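Local coordinates for protein alpha-L-arabinofuranosidase B (PDB 6SXT) that hydrolyses terminal non-reducing alpha-L-arabinofuranosyl residues from arabinan, arabinoxylan and arabinogalactan, with a GH54 catalytic domain joined to an arabinose-binding domain, at residues 73-78 against 128-133; 86-91 against 276-281; 94-97 against 101-104. All blocks are in the same frame, centred on the assembly; numbering follows the deposited sequence.

Contact 1 of 3, residues 73-78 against 128-133; sequences TIIYDQ and TGYRNN
Ile75 covers one face of the Tyr130 ring: its CD1 methyl stands 4.2 Å from the centroid of the Tyr130 ring and only 5° off the ring normal, a CH-pi contact almost exactly over the centre. In the isoleucine CD1 is anti to CA (chi2 158°), which extends the branch from a CB that already points toward Tyr130. Thr73 approaches the same ring differently. Its backbone carbonyl lies near the ring plane, at the edge, with Thr73 O 4.0 Å from Tyr130 CE2, whereas its CB points away, and OG1 is hydrogen-bonded to Gln35 OE1. Face and edge of one phenol are thus met by two residues of a single strand. The hydroxyl of Tyr130 adds a hydrogen bond to the carbonyl of Ile72, which ties the far end of the ring to that strand too, and Val122 and Met124 of strand 117-124 pack against the tyrosine. Arg131 leaves the strand on the other side. There its NE donates to Asn133 OD1 over 2.8 Å (151° at the hydrogen), and its NH2 reaches Glu168 O and Gly280 O. Ile75 and Tyr130 face each other from strands of different antiparallel sheets, 70-75 and 130-132, a buried sheet-to-sheet packing consistent with a concanavalin-like beta-sandwich.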
loop_
_atom_site.group_PDB
_atom_site.type_symbol
_atom_site.label_atom_id
_atom_site.label_comp_id
_atom_site.label_asym_id
_atom_site.label_seq_id
_atom_site.Cartn_x
_atom_site.Cartn_y
_atom_site.Cartn_z
ATOM N N THR A 73 8.787 4.059 8.536
ATOM C CA THR A 73 8.421 5.134 9.486
ATOM C C THR A 73 8.403 6.503 8.807
ATOM O O THR A 73 7.587 7.354 9.202
ATOM C CB THR A 73 9.368 5.145 10.686
ATOM O OG1 THR A 73 10.687 5.063 10.157
ATOM C CG2 THR A 73 9.091 4.014 11.643
ATOM N N ILE A 74 9.305 6.757 7.858
ATOM C CA ILE A 74 9.424 8.089 7.251
ATOM C C ILE A 74 9.693 7.890 5.769
ATOM O O ILE A 74 10.533 7.060 5.420
ATOM C CB ILE A 74 10.545 8.938 7.876
ATOM C CG1 ILE A 74 10.482 8.950 9.410
ATOM C CG2 ILE A 74 10.541 10.365 7.276
ATOM C CD1 ILE A 74 11.662 9.700 10.016
ATOM N N ILE A 75 9.000 8.662 4.948
ATOM C CA ILE A 75 9.367 8.822 3.525
ATOM C C ILE A 75 9.944 10.232 3.436
ATOM O O ILE A 75 9.239 11.211 3.613
ATOM C CB ILE A 75 8.166 8.605 2.595
ATOM C CG1 ILE A 75 7.468 7.250 2.849
ATOM C CG2 ILE A 75 8.639 8.678 1.176
ATOM C CD1 ILE A 75 6.045 7.203 2.372
ATOM N N TYR A 76 11.237 10.321 3.203
ATOM C CA TYR A 76 11.904 11.637 3.268
ATOM C C TYR A 76 11.589 12.476 2.036
ATOM O O TYR A 76 11.365 11.953 0.920
ATOM C CB TYR A 76 13.423 11.452 3.431
ATOM C CG TYR A 76 13.836 10.880 4.762
ATOM C CD1 TYR A 76 13.661 11.603 5.928
ATOM C CD2 TYR A 76 14.363 9.601 4.866
ATOM C CE1 TYR A 76 14.041 11.063 7.147
ATOM C CE2 TYR A 76 14.711 9.046 6.095
ATOM C CZ TYR A 76 14.564 9.795 7.240
ATOM O OH TYR A 76 14.949 9.287 8.474
ATOM N N ASP A 77 11.527 13.782 2.222
ATOM C CA ASP A 77 11.420 14.756 1.123
ATOM C C ASP A 77 12.812 14.957 0.543
ATOM O O ASP A 77 13.687 15.525 1.240
ATOM C CB ASP A 77 10.817 16.036 1.682
ATOM C CG ASP A 77 10.898 17.181 0.702
ATOM O OD1 ASP A 77 11.035 16.926 -0.524
ATOM O OD2 ASP A 77 10.820 18.316 1.185
ATOM N N GLN A 78 13.038 14.577 -0.706
ATOM C CA GLN A 78 14.354 14.688 -1.361
ATOM C C GLN A 78 14.659 16.139 -1.768
ATOM O O GLN A 78 15.799 16.415 -2.169
ATOM C CB GLN A 78 14.437 13.776 -2.583
ATOM C CG GLN A 78 14.142 12.346 -2.252
ATOM C CD GLN A 78 14.155 11.477 -3.480
ATOM O OE1 GLN A 78 14.765 11.851 -4.477
ATOM N NE2 GLN A 78 13.416 10.335 -3.428
ATOM N N THR A 128 -3.923 2.683 7.100
ATOM C CA THR A 128 -2.532 3.153 6.926
ATOM C C THR A 128 -2.545 4.582 6.386
ATOM O O THR A 128 -3.349 4.910 5.508
ATOM C CB THR A 128 -1.803 2.186 5.986
ATOM O OG1 THR A 128 -1.921 0.858 6.515
ATOM C CG2 THR A 128 -0.336 2.498 5.846
ATOM N N GLY A 129 -1.610 5.413 6.851
ATOM C CA GLY A 129 -1.544 6.803 6.399
ATOM C C GLY A 129 -0.290 7.499 6.811
ATOM O O GLY A 129 0.214 7.265 7.901
ATOM N N TYR A 130 0.147 8.434 5.964
ATOM C CA TYR A 130 1.266 9.340 6.224
ATOM C C TYR A 130 0.832 10.786 5.984
ATOM O O TYR A 130 -0.089 11.071 5.201
ATOM C CB TYR A 130 2.464 9.022 5.317
ATOM C CG TYR A 130 3.067 7.656 5.531
ATOM C CD1 TYR A 130 2.555 6.538 4.906
ATOM C CD2 TYR A 130 4.148 7.464 6.377
ATOM C CE1 TYR A 130 3.061 5.280 5.134
ATOM C CE2 TYR A 130 4.705 6.204 6.608
ATOM C CZ TYR A 130 4.144 5.104 5.977
ATOM O OH TYR A 130 4.636 3.844 6.197
ATOM N N ARG A 131 1.558 11.705 6.623
ATOM C CA ARG A 131 1.184 13.137 6.558
ATOM C C ARG A 131 2.334 14.021 6.929
ATOM O O ARG A 131 3.243 13.569 7.679
ATOM C CB ARG A 131 -0.003 13.376 7.504
ATOM C CG ARG A 131 -0.733 14.677 7.335
ATOM C CD ARG A 131 -2.115 14.646 8.020
ATOM N NE ARG A 131 -2.914 15.712 7.506
ATOM C CZ ARG A 131 -4.166 15.621 7.147
ATOM N NH1 ARG A 131 -4.848 14.503 7.369
ATOM N NH2 ARG A 131 -4.758 16.637 6.571
ATOM N N ASN A 132 2.248 15.267 6.480
ATOM C CA ASN A 132 3.125 16.353 6.993
ATOM C C ASN A 132 2.235 17.591 7.062
ATOM O O ASN A 132 1.860 18.081 6.013
ATOM C CB ASN A 132 4.364 16.591 6.166
ATOM C CG ASN A 132 5.307 17.585 6.833
ATOM O OD1 ASN A 132 4.849 18.561 7.424
ATOM N ND2 ASN A 132 6.592 17.325 6.793
ATOM N N ASN A 133 1.856 17.999 8.279
ATOM C CA ASN A 133 1.022 19.201 8.486
ATOM C C ASN A 133 1.864 20.464 8.694
ATOM O O ASN A 133 1.243 21.526 8.914
ATOM C CB ASN A 133 0.059 18.970 9.636
ATOM C CG ASN A 133 -1.077 18.052 9.259
ATOM O OD1 ASN A 133 -1.487 18.001 8.098
ATOM N ND2 ASN A 133 -1.623 17.323 10.230
#

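Contact 2 of 3, residues 86-91 against 276-281; sequences TQAPPG and LGIGGD. With LXE ([(1~{S},2~{S},3~{S},4~{S})-2-(hydroxymethyl)-3,4-bis(oxidanyl)cyclopentyl]azanium), chain G.
Asp281, whose backbone carbonyl lies against Gly91, receives through OD2 a hydrogen bond from N1' of the bound inhibitor, 3.2 Å long. Its CG sits between the backbone N and the carbonyl carbon (chi1 57°), which sets the carboxylate beside C2' and N1' of the inhibitor. The other oxygen, OD1, is bonded to Ser283 OG, a second-shell bond that would help fix the rotation of the carboxylate. Two backbone amides make only weak bonds to the inhibitor's hydroxyls: Asp281 N to O2' of LXE at 3.0 Å, and Gly280 N to its O3' at a long 3.5 Å. Gly279, lacking a side chain, lets LXE O3' come to 3.2 Å from its CA. Behind this loop the packing is plain. Ile278 CD1 meets Ala88 CB at 3.8 Å, methyl to methyl, and further along Gly91 C lies 3.9 Å from Asp281 O, backbone on backbone. The 86-91 segment therefore backs the loop from the side away from the ligand. Asp281 is the proton donor; the nucleophile Glu205 and the substrate-binding Asp203 are also hydrogen-bonded to the inhibitor, as is Asn207 N. An amine held beside the acid is consistent with an aziridine opened by the nucleophile, its nitrogen probably protonated by Asp281, the residue that protonates the leaving group in the normal reaction.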
loop_
_atom_site.group_PDB
_atom_site.type_symbol
_atom_site.label_atom_id
_atom_site.label_comp_id
_atom_site.label_asym_id
_atom_site.label_seq_id
_atom_site.Cartn_x
_atom_site.Cartn_y
_atom_site.Cartn_z
ATOM N N THR A 86 5.425 11.315 7.720
ATOM C CA THR A 86 5.484 10.521 8.947
ATOM C C THR A 86 4.089 9.961 9.276
ATOM O O THR A 86 3.062 10.300 8.627
ATOM C CB THR A 86 6.089 11.346 10.098
ATOM O OG1 THR A 86 5.206 12.443 10.333
ATOM C CG2 THR A 86 7.516 11.761 9.830
ATOM N N GLN A 87 4.031 9.140 10.289
ATOM C CA GLN A 87 2.785 8.443 10.679
ATOM C C GLN A 87 1.662 9.465 10.817
ATOM O O GLN A 87 1.822 10.440 11.562
ATOM C CB GLN A 87 3.021 7.680 11.975
ATOM C CG GLN A 87 1.936 6.672 12.312
ATOM C CD GLN A 87 2.312 5.838 13.523
ATOM O OE1 GLN A 87 3.393 6.029 14.133
ATOM N NE2 GLN A 87 1.480 4.859 13.866
ATOM N N ALA A 88 0.547 9.285 10.117
ATOM C CA ALA A 88 -0.494 10.303 10.072
ATOM C C ALA A 88 -1.227 10.306 11.415
ATOM O O ALA A 88 -1.588 9.273 12.000
ATOM C CB ALA A 88 -1.441 10.088 8.955
ATOM N N PRO A 89 -1.541 11.538 11.882
ATOM C CA PRO A 89 -2.253 11.690 13.153
ATOM C C PRO A 89 -3.755 11.593 13.028
ATOM O O PRO A 89 -4.352 11.791 11.981
ATOM C CB PRO A 89 -1.862 13.129 13.524
ATOM C CG PRO A 89 -1.797 13.857 12.202
ATOM C CD PRO A 89 -1.167 12.813 11.276
ATOM N N PRO A 90 -4.446 11.422 14.177
ATOM C CA PRO A 90 -5.894 11.499 14.158
ATOM C C PRO A 90 -6.371 12.873 13.688
ATOM O O PRO A 90 -5.700 13.896 13.900
ATOM C CB PRO A 90 -6.225 11.248 15.659
ATOM C CG PRO A 90 -5.056 11.746 16.381
ATOM C CD PRO A 90 -3.868 11.316 15.520
ATOM N N GLY A 91 -7.541 12.900 13.081
ATOM C CA GLY A 91 -8.161 14.148 12.632
ATOM C C GLY A 91 -9.667 14.094 12.822
ATOM O O GLY A 91 -10.131 13.601 13.887
ATOM N N LEU A 276 -0.734 11.192 2.339
ATOM C CA LEU A 276 -0.533 9.996 1.501
ATOM C C LEU A 276 -1.373 8.857 2.076
ATOM O O LEU A 276 -1.144 8.465 3.239
ATOM C CB LEU A 276 0.937 9.615 1.451
ATOM C CG LEU A 276 1.184 8.283 0.744
ATOM C CD1 LEU A 276 0.719 8.283 -0.685
ATOM C CD2 LEU A 276 2.649 7.927 0.814
ATOM N N GLY A 277 -2.340 8.378 1.296
ATOM C CA GLY A 277 -3.074 7.137 1.611
ATOM C C GLY A 277 -4.413 7.362 2.289
ATOM O O GLY A 277 -5.097 6.390 2.525
ATOM N N ILE A 278 -4.723 8.613 2.611
ATOM C CA ILE A 278 -5.857 9.020 3.486
ATOM C C ILE A 278 -6.500 10.264 2.917
ATOM O O ILE A 278 -5.908 10.962 2.064
ATOM C CB ILE A 278 -5.338 9.281 4.909
ATOM C CG1 ILE A 278 -4.167 10.271 4.890
ATOM C CG2 ILE A 278 -5.001 7.986 5.596
ATOM C CD1 ILE A 278 -3.885 10.892 6.222
ATOM N N GLY A 279 -7.719 10.568 3.375
ATOM C CA GLY A 279 -8.312 11.869 3.066
ATOM C C GLY A 279 -7.846 12.964 3.985
ATOM O O GLY A 279 -7.086 12.697 4.979
ATOM N N GLY A 280 -8.159 14.204 3.636
ATOM C CA GLY A 280 -7.639 15.348 4.392
ATOM C C GLY A 280 -8.202 15.399 5.806
ATOM O O GLY A 280 -7.496 15.909 6.686
ATOM N N ASP A 281 -9.364 14.802 6.030
ATOM C CA ASP A 281 -9.964 14.704 7.393
ATOM C C ASP A 281 -9.532 13.433 8.108
ATOM O O ASP A 281 -10.101 12.999 9.142
ATOM C CB ASP A 281 -11.489 14.793 7.298
ATOM C CG ASP A 281 -12.104 13.742 6.413
ATOM O OD1 ASP A 281 -11.364 12.838 5.915
ATOM O OD2 ASP A 281 -13.329 13.844 6.172
HETATM C "C1'" LXE G . -13.166 15.582 3.091
HETATM C "C2'" LXE G . -11.896 14.729 3.102
HETATM O "O2'" LXE G . -10.797 15.450 3.527
HETATM C "C3'" LXE G . -11.829 14.328 1.693
HETATM O "O3'" LXE G . -10.774 13.290 1.536
HETATM C "C4'" LXE G . -13.204 13.727 1.496
HETATM C "C5'" LXE G . -13.646 13.719 0.044
HETATM O "O5'" LXE G . -13.568 14.971 -0.601
HETATM C "C6'" LXE G . -14.122 14.635 2.409
HETATM N "N1'" LXE G . -14.781 13.703 3.368
#

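Contact 3 of 3, residues 94-97 against 101-104; sequences DGPD and YDNL
Asp97 and Asn103 are joined by a hydrogen bond from Asn103 ND2 to Asp97 OD2, 2.9 Å long and nearly straight at 162°. The oxygen lies in the plane of the amide, but the amide comes from above the carboxylate, and the two planes stand 71° apart. With CG anti to the carbonyl carbon, the Asn103 amide is brought to Asp97. OD2 of Asp97 has a second partner, a water that donates to it at 2.6 Å and accepts from the backbone N of Leu104, so the carboxylate is linked to both side chain and main chain of the facing segment. Another water accepts from Asn103 ND2 and bonds weakly to Pro96 O. The backbones are pinned directly by Asp97 N to Tyr101 O, 2.9 Å and 146°, a carbonyl that also takes a CA-H...O contact from Gly95 CA at 3.4 Å.

Outside this polar centre, Pro96 CG lies 3.6 Å from Asn103 OD1, and Asp97 CB lies 3.6 Å from Asp102 O. Gly95 offers its bare CA to Asp102 OD1, 3.2 Å away, while Asp102 OD2 is bonded to Asn282, the residue after the catalytic acid Asp281. The result is a compact, water-bridged loop closed by a main-chain bond, without regular secondary structure. It lies between strands 86-87 and 105-106 of the catalytic domain, where the side chain of Asn103 is about 6 Å from that of Phe403, a substrate-binding residue of the arabinose-binding domain.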
loop_
_atom_site.group_PDB
_atom_site.type_symbol
_atom_site.label_atom_id
_atom_site.label_comp_id
_atom_site.label_asym_id
_atom_site.label_seq_id
_atom_site.Cartn_x
_atom_site.Cartn_y
_atom_site.Cartn_z
ATOM N N ASP A 94 -10.563 9.097 13.528
ATOM C CA ASP A 94 -9.443 8.408 14.189
ATOM C C ASP A 94 -8.934 7.291 13.272
ATOM O O ASP A 94 -9.717 6.611 12.602
ATOM C CB ASP A 94 -9.863 7.763 15.501
ATOM C CG ASP A 94 -9.995 8.791 16.617
ATOM O OD1 ASP A 94 -9.310 9.819 16.566
ATOM O OD2 ASP A 94 -10.780 8.521 17.540
ATOM N N GLY A 95 -7.640 7.106 13.309
ATOM C CA GLY A 95 -7.029 5.890 12.772
ATOM C C GLY A 95 -7.077 4.778 13.812
ATOM O O GLY A 95 -7.485 4.973 14.977
ATOM N N PRO A 96 -6.632 3.568 13.440
ATOM C CA PRO A 96 -6.733 2.398 14.304
ATOM C C PRO A 96 -5.545 2.123 15.208
ATOM O O PRO A 96 -5.539 1.120 15.927
ATOM C CB PRO A 96 -6.853 1.254 13.280
ATOM C CG PRO A 96 -5.985 1.725 12.126
ATOM C CD PRO A 96 -6.233 3.219 12.064
ATOM N N ASP A 97 -4.531 2.999 15.150
ATOM C CA ASP A 97 -3.265 2.797 15.854
ATOM C C ASP A 97 -3.320 3.556 17.176
ATOM O O ASP A 97 -4.359 4.213 17.482
ATOM C CB ASP A 97 -2.050 3.190 15.002
ATOM C CG ASP A 97 -0.867 2.293 15.170
ATOM O OD1 ASP A 97 -0.425 2.085 16.322
ATOM O OD2 ASP A 97 -0.323 1.811 14.133
ATOM N N TYR A 101 -3.679 7.513 15.858
ATOM C CA TYR A 101 -2.778 7.606 14.676
ATOM C C TYR A 101 -3.147 6.506 13.692
ATOM O O TYR A 101 -3.828 5.511 13.996
ATOM C CB TYR A 101 -1.299 7.486 15.048
ATOM C CG TYR A 101 -0.726 8.792 15.499
ATOM C CD1 TYR A 101 -1.030 9.308 16.760
ATOM C CD2 TYR A 101 0.156 9.506 14.702
ATOM C CE1 TYR A 101 -0.526 10.537 17.150
ATOM C CE2 TYR A 101 0.651 10.735 15.079
ATOM C CZ TYR A 101 0.285 11.259 16.301
ATOM O OH TYR A 101 0.826 12.453 16.695
ATOM N N ASP A 102 -2.735 6.744 12.442
ATOM C CA ASP A 102 -2.890 5.707 11.412
ATOM C C ASP A 102 -1.729 4.732 11.489
ATOM O O ASP A 102 -0.722 4.986 12.136
ATOM C CB ASP A 102 -2.945 6.381 10.057
ATOM C CG ASP A 102 -4.148 7.273 9.822
ATOM O OD1 ASP A 102 -5.152 7.139 10.563
ATOM O OD2 ASP A 102 -4.057 8.151 8.948
ATOM N N ASN A 103 -1.927 3.551 10.912
ATOM C CA ASN A 103 -0.872 2.538 10.840
ATOM C C ASN A 103 0.258 3.026 9.892
ATOM O O ASN A 103 -0.022 3.704 8.860
ATOM C CB ASN A 103 -1.379 1.234 10.276
ATOM C CG ASN A 103 -2.423 0.531 11.118
ATOM O OD1 ASN A 103 -3.328 -0.059 10.552
ATOM N ND2 ASN A 103 -2.270 0.548 12.439
ATOM N N LEU A 104 1.460 2.591 10.228
ATOM C CA LEU A 104 2.591 2.591 9.268
ATOM C C LEU A 104 2.450 1.419 8.302
ATOM O O LEU A 104 1.938 0.334 8.642
ATOM C CB LEU A 104 3.901 2.511 10.030
ATOM C CG LEU A 104 4.208 3.723 10.908
ATOM C CD1 LEU A 104 5.414 3.412 11.746
ATOM C CD2 LEU A 104 4.418 4.949 10.101
HETATM O O HOH W 1 -3.898 -0.671 14.562
HETATM O O HOH W 2 1.880 1.199 12.826
#

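Overall arrangement
From the N terminus, the chain leaves strand 70-75, passes strand 86-87 and reaches residues 94-104, where contact 3 closes a short loop with three residues between its segments. It then returns to strand 130-132, closing the wider loop of contact 1, and only after 273-276 does contact 2 close. Contacts 1 and 2 cross, while contact 3 is nested within both. Strand 130-132 is the hub: it pairs with strands 86-87 and 273-276. Asp102 N bonds Ala88 O, and Gly129 N bonds Asn103 O, linking the nested loop to the sheet behind the active site.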